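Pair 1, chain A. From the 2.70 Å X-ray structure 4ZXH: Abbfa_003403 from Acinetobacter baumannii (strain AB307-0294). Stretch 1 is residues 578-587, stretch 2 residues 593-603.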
# COMPACT_ATOMS: atom_id res chain seq x y z
N GLU A 578 -3.81 -49.56 10.19
CA GLU A 578 -3.95 -50.97 10.54
C GLU A 578 -2.62 -51.70 10.65
O GLU A 578 -2.42 -52.72 9.99
CB GLU A 578 -4.84 -51.67 9.50
CG GLU A 578 -6.22 -51.06 9.41
CD GLU A 578 -7.06 -51.58 8.25
OE1 GLU A 578 -6.48 -52.13 7.29
OE2 GLU A 578 -8.30 -51.44 8.31
N PRO A 579 -1.70 -51.19 11.49
CA PRO A 579 -0.34 -51.75 11.55
C PRO A 579 -0.27 -53.13 12.22
O PRO A 579 -1.08 -53.46 13.09
CB PRO A 579 0.42 -50.72 12.38
CG PRO A 579 -0.62 -50.11 13.27
CD PRO A 579 -1.94 -50.20 12.55
N LYS A 580 0.70 -53.92 11.79
CA LYS A 580 0.90 -55.27 12.30
C LYS A 580 1.28 -55.22 13.77
O LYS A 580 0.85 -56.04 14.56
CB LYS A 580 1.99 -55.99 11.51
CG LYS A 580 2.24 -57.42 11.94
CD LYS A 580 1.08 -58.30 11.54
CE LYS A 580 1.50 -59.76 11.32
NZ LYS A 580 2.05 -59.97 9.94
N VAL A 581 2.12 -54.25 14.10
CA VAL A 581 2.71 -54.13 15.42
C VAL A 581 3.08 -52.67 15.65
O VAL A 581 3.19 -51.91 14.69
CB VAL A 581 3.96 -55.05 15.57
CG1 VAL A 581 5.19 -54.40 14.95
CG2 VAL A 581 4.24 -55.36 17.02
N ILE A 582 3.24 -52.28 16.91
CA ILE A 582 3.78 -50.96 17.25
C ILE A 582 5.12 -51.15 17.96
O ILE A 582 5.16 -51.76 19.04
CB ILE A 582 2.83 -50.15 18.16
CG1 ILE A 582 1.54 -49.77 17.41
CG2 ILE A 582 3.52 -48.92 18.71
CD1 ILE A 582 0.43 -49.30 18.33
N LEU A 583 6.20 -50.69 17.34
CA LEU A 583 7.53 -50.84 17.93
C LEU A 583 7.80 -49.60 18.75
O LEU A 583 7.86 -48.50 18.22
CB LEU A 583 8.61 -51.04 16.85
CG LEU A 583 10.08 -51.20 17.27
CD1 LEU A 583 10.40 -52.53 17.94
CD2 LEU A 583 11.00 -50.95 16.08
N THR A 584 7.94 -49.78 20.05
CA THR A 584 8.05 -48.67 20.99
C THR A 584 9.14 -48.96 22.01
O THR A 584 9.86 -49.94 21.87
CB THR A 584 6.70 -48.43 21.68
OG1 THR A 584 6.84 -47.40 22.66
CG2 THR A 584 6.22 -49.71 22.35
N GLN A 585 9.29 -48.14 23.04
CA GLN A 585 10.33 -48.41 24.03
C GLN A 585 9.70 -48.69 25.38
O GLN A 585 8.52 -48.41 25.58
CB GLN A 585 11.35 -47.26 24.11
CG GLN A 585 10.77 -45.88 24.35
CD GLN A 585 11.76 -44.76 24.05
OE1 GLN A 585 12.20 -44.58 22.91
NE2 GLN A 585 12.14 -44.01 25.09
N THR A 586 10.49 -49.24 26.30
CA THR A 586 10.01 -49.73 27.60
C THR A 586 9.04 -48.80 28.32
O THR A 586 7.93 -49.20 28.66
CB THR A 586 11.19 -50.00 28.55
OG1 THR A 586 12.19 -50.76 27.86
CG2 THR A 586 10.72 -50.75 29.79
N GLU A 587 9.47 -47.56 28.55
CA GLU A 587 8.68 -46.55 29.27
C GLU A 587 7.26 -46.33 28.73
O GLU A 587 6.37 -45.90 29.47
CB GLU A 587 9.41 -45.20 29.26
CG GLU A 587 10.82 -45.20 29.82
CD GLU A 587 11.89 -45.60 28.81
OE1 GLU A 587 11.59 -46.35 27.86
OE2 GLU A 587 13.05 -45.13 28.97
N ASN A 593 -3.97 -47.05 25.08
CA ASN A 593 -4.87 -48.19 25.12
C ASN A 593 -5.33 -48.46 23.70
O ASN A 593 -6.25 -47.81 23.18
CB ASN A 593 -6.07 -47.93 26.05
N VAL A 594 -4.63 -49.39 23.04
CA VAL A 594 -4.94 -49.75 21.66
C VAL A 594 -4.99 -51.26 21.50
O VAL A 594 -4.28 -52.00 22.18
CB VAL A 594 -3.92 -49.14 20.66
CG1 VAL A 594 -4.15 -47.64 20.49
CG2 VAL A 594 -2.48 -49.42 21.11
N SER A 595 -5.84 -51.70 20.58
CA SER A 595 -5.99 -53.11 20.31
C SER A 595 -5.00 -53.54 19.22
O SER A 595 -5.38 -54.03 18.16
CB SER A 595 -7.42 -53.41 19.89
OG SER A 595 -8.32 -53.17 20.97
N VAL A 596 -3.71 -53.32 19.50
CA VAL A 596 -2.64 -53.59 18.56
C VAL A 596 -1.41 -54.06 19.33
O VAL A 596 -1.03 -53.43 20.30
CB VAL A 596 -2.28 -52.35 17.71
CG1 VAL A 596 -0.98 -52.57 16.96
CG2 VAL A 596 -3.39 -51.99 16.76
N PRO A 597 -0.80 -55.18 18.90
CA PRO A 597 0.39 -55.70 19.58
C PRO A 597 1.52 -54.68 19.68
O PRO A 597 1.71 -53.88 18.77
CB PRO A 597 0.81 -56.87 18.69
CG PRO A 597 -0.44 -57.32 18.06
CD PRO A 597 -1.23 -56.07 17.81
N ARG A 598 2.24 -54.71 20.80
CA ARG A 598 3.35 -53.80 21.03
C ARG A 598 4.62 -54.61 21.22
O ARG A 598 4.58 -55.69 21.80
CB ARG A 598 3.06 -52.91 22.24
CG ARG A 598 1.57 -52.67 22.46
CD ARG A 598 1.18 -52.68 23.94
NE ARG A 598 -0.27 -52.67 24.13
CZ ARG A 598 -0.97 -51.62 24.55
NH1 ARG A 598 -0.36 -50.47 24.83
NH2 ARG A 598 -2.29 -51.71 24.68
N LEU A 599 5.74 -54.10 20.71
CA LEU A 599 7.05 -54.70 20.90
C LEU A 599 8.04 -53.70 21.50
O LEU A 599 8.19 -52.58 21.02
CB LEU A 599 7.61 -55.20 19.58
CG LEU A 599 7.09 -56.53 19.07
CD1 LEU A 599 7.68 -56.75 17.70
CD2 LEU A 599 7.49 -57.62 20.02
N ASP A 600 8.74 -54.14 22.53
CA ASP A 600 9.75 -53.30 23.17
C ASP A 600 11.08 -53.45 22.45
O ASP A 600 11.70 -54.52 22.48
CB ASP A 600 9.88 -53.67 24.65
CG ASP A 600 10.90 -52.81 25.38
OD1 ASP A 600 11.45 -51.87 24.77
OD2 ASP A 600 11.14 -53.09 26.59
N ILE A 601 11.54 -52.37 21.84
CA ILE A 601 12.79 -52.37 21.07
C ILE A 601 14.03 -52.64 21.94
O ILE A 601 15.07 -53.07 21.43
CB ILE A 601 12.99 -51.03 20.33
CG1 ILE A 601 13.99 -51.17 19.20
CG2 ILE A 601 13.44 -49.95 21.28
CD1 ILE A 601 14.20 -49.88 18.44
N ASN A 602 13.93 -52.41 23.24
CA ASN A 602 15.05 -52.69 24.12
C ASN A 602 15.26 -54.19 24.30
O ASN A 602 16.34 -54.63 24.70
CB ASN A 602 14.85 -52.03 25.48
CG ASN A 602 14.82 -50.51 25.40
OD1 ASN A 602 15.65 -49.89 24.72
ND2 ASN A 602 13.86 -49.89 26.10
N GLN A 603 14.23 -54.97 24.00
CA GLN A 603 14.26 -56.43 24.15
C GLN A 603 14.90 -57.07 22.95
O GLN A 603 15.23 -58.26 22.97
CB GLN A 603 12.86 -57.00 24.35
CG GLN A 603 12.27 -56.70 25.70
CD GLN A 603 13.31 -56.81 26.78
OE1 GLN A 603 13.81 -55.79 27.28
NE2 GLN A 603 13.67 -58.04 27.14

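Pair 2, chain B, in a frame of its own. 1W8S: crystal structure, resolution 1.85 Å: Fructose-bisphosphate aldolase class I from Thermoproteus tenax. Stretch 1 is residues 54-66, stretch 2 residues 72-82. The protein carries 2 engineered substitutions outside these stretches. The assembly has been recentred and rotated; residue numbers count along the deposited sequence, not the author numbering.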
# COMPACT_ATOMS: atom_id res chain seq x y z
N GLY B 54 -22.20 -27.95 -26.53
CA GLY B 54 -21.59 -27.28 -27.66
C GLY B 54 -21.25 -25.83 -27.38
O GLY B 54 -21.20 -25.03 -28.28
N PHE B 55 -21.00 -25.50 -26.11
CA PHE B 55 -20.68 -24.13 -25.70
C PHE B 55 -19.26 -23.72 -26.11
O PHE B 55 -18.42 -24.56 -26.46
CB PHE B 55 -20.87 -23.96 -24.17
CG PHE B 55 -22.34 -24.01 -23.71
CD1 PHE B 55 -23.40 -24.01 -24.62
CD2 PHE B 55 -22.64 -24.03 -22.37
CE1 PHE B 55 -24.72 -24.03 -24.17
CE2 PHE B 55 -23.96 -24.06 -21.92
CZ PHE B 55 -24.99 -24.06 -22.83
N ASP B 56 -18.99 -22.41 -26.04
CA ASP B 56 -17.73 -21.87 -26.57
C ASP B 56 -16.58 -21.84 -25.59
O ASP B 56 -15.43 -21.71 -25.99
CB ASP B 56 -17.95 -20.44 -27.05
CG ASP B 56 -18.96 -20.37 -28.15
OD1 ASP B 56 -18.62 -20.79 -29.29
OD2 ASP B 56 -20.13 -19.95 -27.94
N GLY B 57 -16.90 -21.91 -24.31
CA GLY B 57 -15.90 -21.75 -23.27
C GLY B 57 -16.43 -21.99 -21.88
O GLY B 57 -17.65 -22.12 -21.68
N VAL B 58 -15.50 -22.04 -20.94
CA VAL B 58 -15.77 -22.09 -19.52
C VAL B 58 -14.95 -20.99 -18.82
O VAL B 58 -13.88 -20.61 -19.32
CB VAL B 58 -15.39 -23.47 -18.93
CG1 VAL B 58 -16.31 -24.54 -19.43
CG2 VAL B 58 -13.93 -23.84 -19.28
N VAL B 59 -15.45 -20.48 -17.69
CA VAL B 59 -14.72 -19.53 -16.86
C VAL B 59 -14.36 -20.27 -15.56
O VAL B 59 -15.27 -20.71 -14.84
CB VAL B 59 -15.59 -18.32 -16.53
CG1 VAL B 59 -14.84 -17.32 -15.68
CG2 VAL B 59 -16.10 -17.65 -17.80
N PHE B 60 -13.07 -20.43 -15.27
CA PHE B 60 -12.59 -21.08 -14.05
C PHE B 60 -11.64 -20.12 -13.29
O PHE B 60 -10.93 -19.35 -13.92
CB PHE B 60 -11.73 -22.32 -14.35
CG PHE B 60 -12.47 -23.55 -14.85
CD1 PHE B 60 -13.86 -23.67 -14.81
CD2 PHE B 60 -11.73 -24.63 -15.32
CE1 PHE B 60 -14.47 -24.81 -15.27
CE2 PHE B 60 -12.33 -25.79 -15.76
CZ PHE B 60 -13.71 -25.88 -15.74
N GLN B 61 -11.63 -20.23 -11.96
CA GLN B 61 -10.52 -19.69 -11.14
C GLN B 61 -9.32 -20.59 -11.31
O GLN B 61 -9.42 -21.74 -11.75
CB GLN B 61 -10.90 -19.63 -9.66
CG GLN B 61 -12.16 -18.88 -9.32
CD GLN B 61 -11.97 -17.39 -9.27
OE1 GLN B 61 -10.84 -16.89 -9.12
NE2 GLN B 61 -13.08 -16.67 -9.34
N ARG B 62 -8.15 -20.09 -10.92
CA ARG B 62 -6.89 -20.77 -11.13
C ARG B 62 -6.80 -22.16 -10.54
O ARG B 62 -6.19 -23.01 -11.14
CB ARG B 62 -5.73 -19.94 -10.58
CG ARG B 62 -5.71 -19.80 -9.04
CD ARG B 62 -4.40 -19.24 -8.47
NE ARG B 62 -3.24 -19.97 -9.00
CZ ARG B 62 -2.04 -19.41 -9.20
NH1 ARG B 62 -1.81 -18.15 -8.84
NH2 ARG B 62 -1.06 -20.13 -9.71
N GLY B 63 -7.44 -22.40 -9.42
CA GLY B 63 -7.30 -23.69 -8.74
C GLY B 63 -8.05 -24.79 -9.48
O GLY B 63 -7.58 -25.91 -9.60
N ILE B 64 -9.25 -24.46 -9.94
CA ILE B 64 -10.04 -25.35 -10.77
C ILE B 64 -9.37 -25.57 -12.12
O ILE B 64 -9.35 -26.68 -12.61
CB ILE B 64 -11.48 -24.79 -10.98
CG1 ILE B 64 -12.21 -24.56 -9.65
CG2 ILE B 64 -12.29 -25.70 -11.91
CD1 ILE B 64 -12.44 -25.74 -8.84
N ALA B 65 -8.88 -24.52 -12.74
CA ALA B 65 -8.11 -24.71 -13.99
C ALA B 65 -6.91 -25.65 -13.77
O ALA B 65 -6.66 -26.54 -14.57
CB ALA B 65 -7.66 -23.40 -14.55
N GLU B 66 -6.13 -25.44 -12.70
CA GLU B 66 -4.91 -26.23 -12.50
C GLU B 66 -5.25 -27.68 -12.31
O GLU B 66 -4.59 -28.55 -12.85
CB GLU B 66 -4.11 -25.74 -11.28
CG GLU B 66 -2.80 -26.46 -11.02
CD GLU B 66 -2.09 -25.90 -9.80
OE1 GLU B 66 -2.51 -26.19 -8.68
OE2 GLU B 66 -1.12 -25.16 -9.97
N SER B 72 -10.36 -29.24 -23.33
CA SER B 72 -11.45 -29.72 -24.18
C SER B 72 -12.43 -28.64 -24.68
O SER B 72 -13.15 -28.85 -25.65
CB SER B 72 -12.22 -30.82 -23.46
OG SER B 72 -12.86 -30.32 -22.29
N VAL B 73 -12.46 -27.51 -23.98
CA VAL B 73 -13.27 -26.35 -24.32
C VAL B 73 -12.39 -25.14 -23.99
O VAL B 73 -11.72 -25.16 -22.98
CB VAL B 73 -14.53 -26.34 -23.42
CG1 VAL B 73 -15.34 -25.11 -23.64
CG2 VAL B 73 -15.39 -27.54 -23.73
N PRO B 74 -12.38 -24.10 -24.80
CA PRO B 74 -11.58 -22.91 -24.46
C PRO B 74 -11.84 -22.36 -23.04
O PRO B 74 -12.95 -22.36 -22.54
CB PRO B 74 -12.00 -21.89 -25.51
CG PRO B 74 -12.48 -22.70 -26.68
CD PRO B 74 -13.05 -23.96 -26.11
N LEU B 75 -10.77 -21.90 -22.41
CA LEU B 75 -10.80 -21.49 -21.02
C LEU B 75 -10.59 -19.97 -20.90
O LEU B 75 -9.67 -19.45 -21.49
CB LEU B 75 -9.71 -22.22 -20.26
CG LEU B 75 -9.32 -21.69 -18.88
CD1 LEU B 75 -10.46 -21.87 -17.91
CD2 LEU B 75 -8.07 -22.41 -18.40
N ILE B 76 -11.45 -19.32 -20.11
CA ILE B 76 -11.27 -17.97 -19.64
C ILE B 76 -10.90 -18.12 -18.18
O ILE B 76 -11.67 -18.66 -17.38
CB ILE B 76 -12.55 -17.17 -19.80
CG1 ILE B 76 -12.99 -17.18 -21.26
CG2 ILE B 76 -12.34 -15.73 -19.30
CD1 ILE B 76 -14.26 -16.38 -21.54
N LEU B 77 -9.68 -17.72 -17.84
CA LEU B 77 -9.18 -17.75 -16.46
C LEU B 77 -9.58 -16.46 -15.75
O LEU B 77 -9.15 -15.35 -16.11
CB LEU B 77 -7.68 -17.96 -16.46
CG LEU B 77 -6.94 -18.47 -15.24
CD1 LEU B 77 -7.37 -17.82 -13.98
CD2 LEU B 77 -7.14 -19.95 -15.14
N LYS B 78 -10.50 -16.61 -14.80
CA LYS B 78 -10.98 -15.55 -13.95
C LYS B 78 -9.91 -15.24 -12.91
O LYS B 78 -9.62 -16.09 -12.05
CB LYS B 78 -12.24 -16.04 -13.22
CG LYS B 78 -12.86 -15.05 -12.25
CD LYS B 78 -13.05 -13.74 -12.88
CE LYS B 78 -13.90 -12.78 -12.02
NZ LYS B 78 -13.77 -12.98 -10.59
N LEU B 79 -9.27 -14.08 -13.03
CA LEU B 79 -8.03 -13.80 -12.28
C LEU B 79 -8.26 -13.35 -10.85
O LEU B 79 -7.43 -13.63 -10.00
CB LEU B 79 -7.16 -12.73 -12.97
CG LEU B 79 -6.69 -13.09 -14.38
CD1 LEU B 79 -6.22 -11.82 -15.05
CD2 LEU B 79 -5.58 -14.08 -14.32
N ASN B 80 -9.35 -12.64 -10.59
CA ASN B 80 -9.60 -12.13 -9.25
C ASN B 80 -10.71 -12.94 -8.61
O ASN B 80 -11.16 -13.91 -9.17
CB ASN B 80 -9.79 -10.60 -9.15
CG ASN B 80 -10.88 -10.02 -10.06
OD1 ASN B 80 -11.41 -10.69 -10.94
ND2 ASN B 80 -11.15 -8.73 -9.88
N GLY B 81 -11.13 -12.56 -7.42
CA GLY B 81 -12.23 -13.25 -6.77
C GLY B 81 -12.36 -12.81 -5.35
O GLY B 81 -11.38 -12.45 -4.68
N LYS B 82 -13.62 -12.72 -4.91
CA LYS B 82 -13.98 -12.36 -3.55
C LYS B 82 -15.13 -13.27 -3.11
O LYS B 82 -15.71 -13.96 -3.92
CB LYS B 82 -14.40 -10.89 -3.44
CG LYS B 82 -15.71 -10.52 -4.18
CD LYS B 82 -16.33 -9.21 -3.69
CE LYS B 82 -17.20 -9.36 -2.48
NZ LYS B 82 -18.52 -10.08 -2.73
O HOH W 1 -8.05 -17.43 -10.36

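In both pairs two short parallel strands lie side by side, and the N, CA and C atoms of 14 central residues superpose with an RMSD of 0.7 Å. The strand directions differ by 27° in pair 1 and by 18° in pair 2. Four backbone hydrogen bonds recur at matched positions. In pair 1, Ile582(A) N donates to Pro597(A) O (2.9 Å), Leu599(A) N to Ile582(A) O (2.9 Å), Thr584(A) N to Leu599(A) O (3.0 Å) and Ile601(A) N to Thr584(A) O (3.0 Å). Val58(B) and Phe60(B) take the places of Ile582(A) and Thr584(A) in pair 2, where Val58(B) N bonds to Pro74(B) O at 3.0 Å and Lys78(B) N to Phe60(B) O at 2.9 Å. Each of these two residues uses both its N and its O, the alternation expected of a parallel ladder.

Just before the second strand the same two residues recur: Val596(A) and Pro597(A) lie close to Val73(B) and Pro74(B), side chains included. Both pairs make a CA-H...O contact here, Val581(A) CA to Pro597(A) O at 3.5 Å and Gly57(B) CA to Pro74(B) O at 3.1 Å. Val581(A) adds CG2 against Pro597(A) CB (4.1 Å) and Leu599(A) CG (3.7 Å), while Gly57(B) has no side chain and its CA lies 3.4 Å from Val73(B) CG1.

The face carrying Ile582(A) and Thr584(A) is filled in two ways. In pair 1, Ile582(A) CG1 packs on Val596(A) CG1 at 3.8 Å, but further along the face turns polar. Asp600(A), on the strand, accepts a hydrogen bond at OD2 from Thr586(A) OG1 (2.9 Å), and Asn602(A) ND2 donates to the same OG1 (2.6 Å), so the threonine hydroxyl links two residues of the second stretch. Asp600(A) OD1 also accepts from Asn602(A) N at 3.0 Å.

Pair 2 places leucines at the positions of Arg598(A) and Asp600(A), and the face becomes apolar. Leu75(B) CD1 lies 3.8 Å from Phe60(B) CB, and the helix that follows the first strand sets Ala65(B) over both leucines, its CB 4.0 Å from Leu75(B) CD2 and 3.5 Å from Leu77(B) CD2. At the position of Thr586(A), Arg62(B) reaches the second stretch through its backbone and a water, which accepts from Arg62(B) N (2.7 Å) and donates to Lys78(B) O (2.7 Å).

On the other face, Leu583(A) CD1 meets Ile601(A) CB at 3.8 Å. The matched Val59(B) CG1 instead contacts Lys78(B) CB, also at 3.8 Å, so the aliphatic base of a lysine replaces the isoleucine while Lys78(B) NZ bonds to Asn80(B) O (3.1 Å).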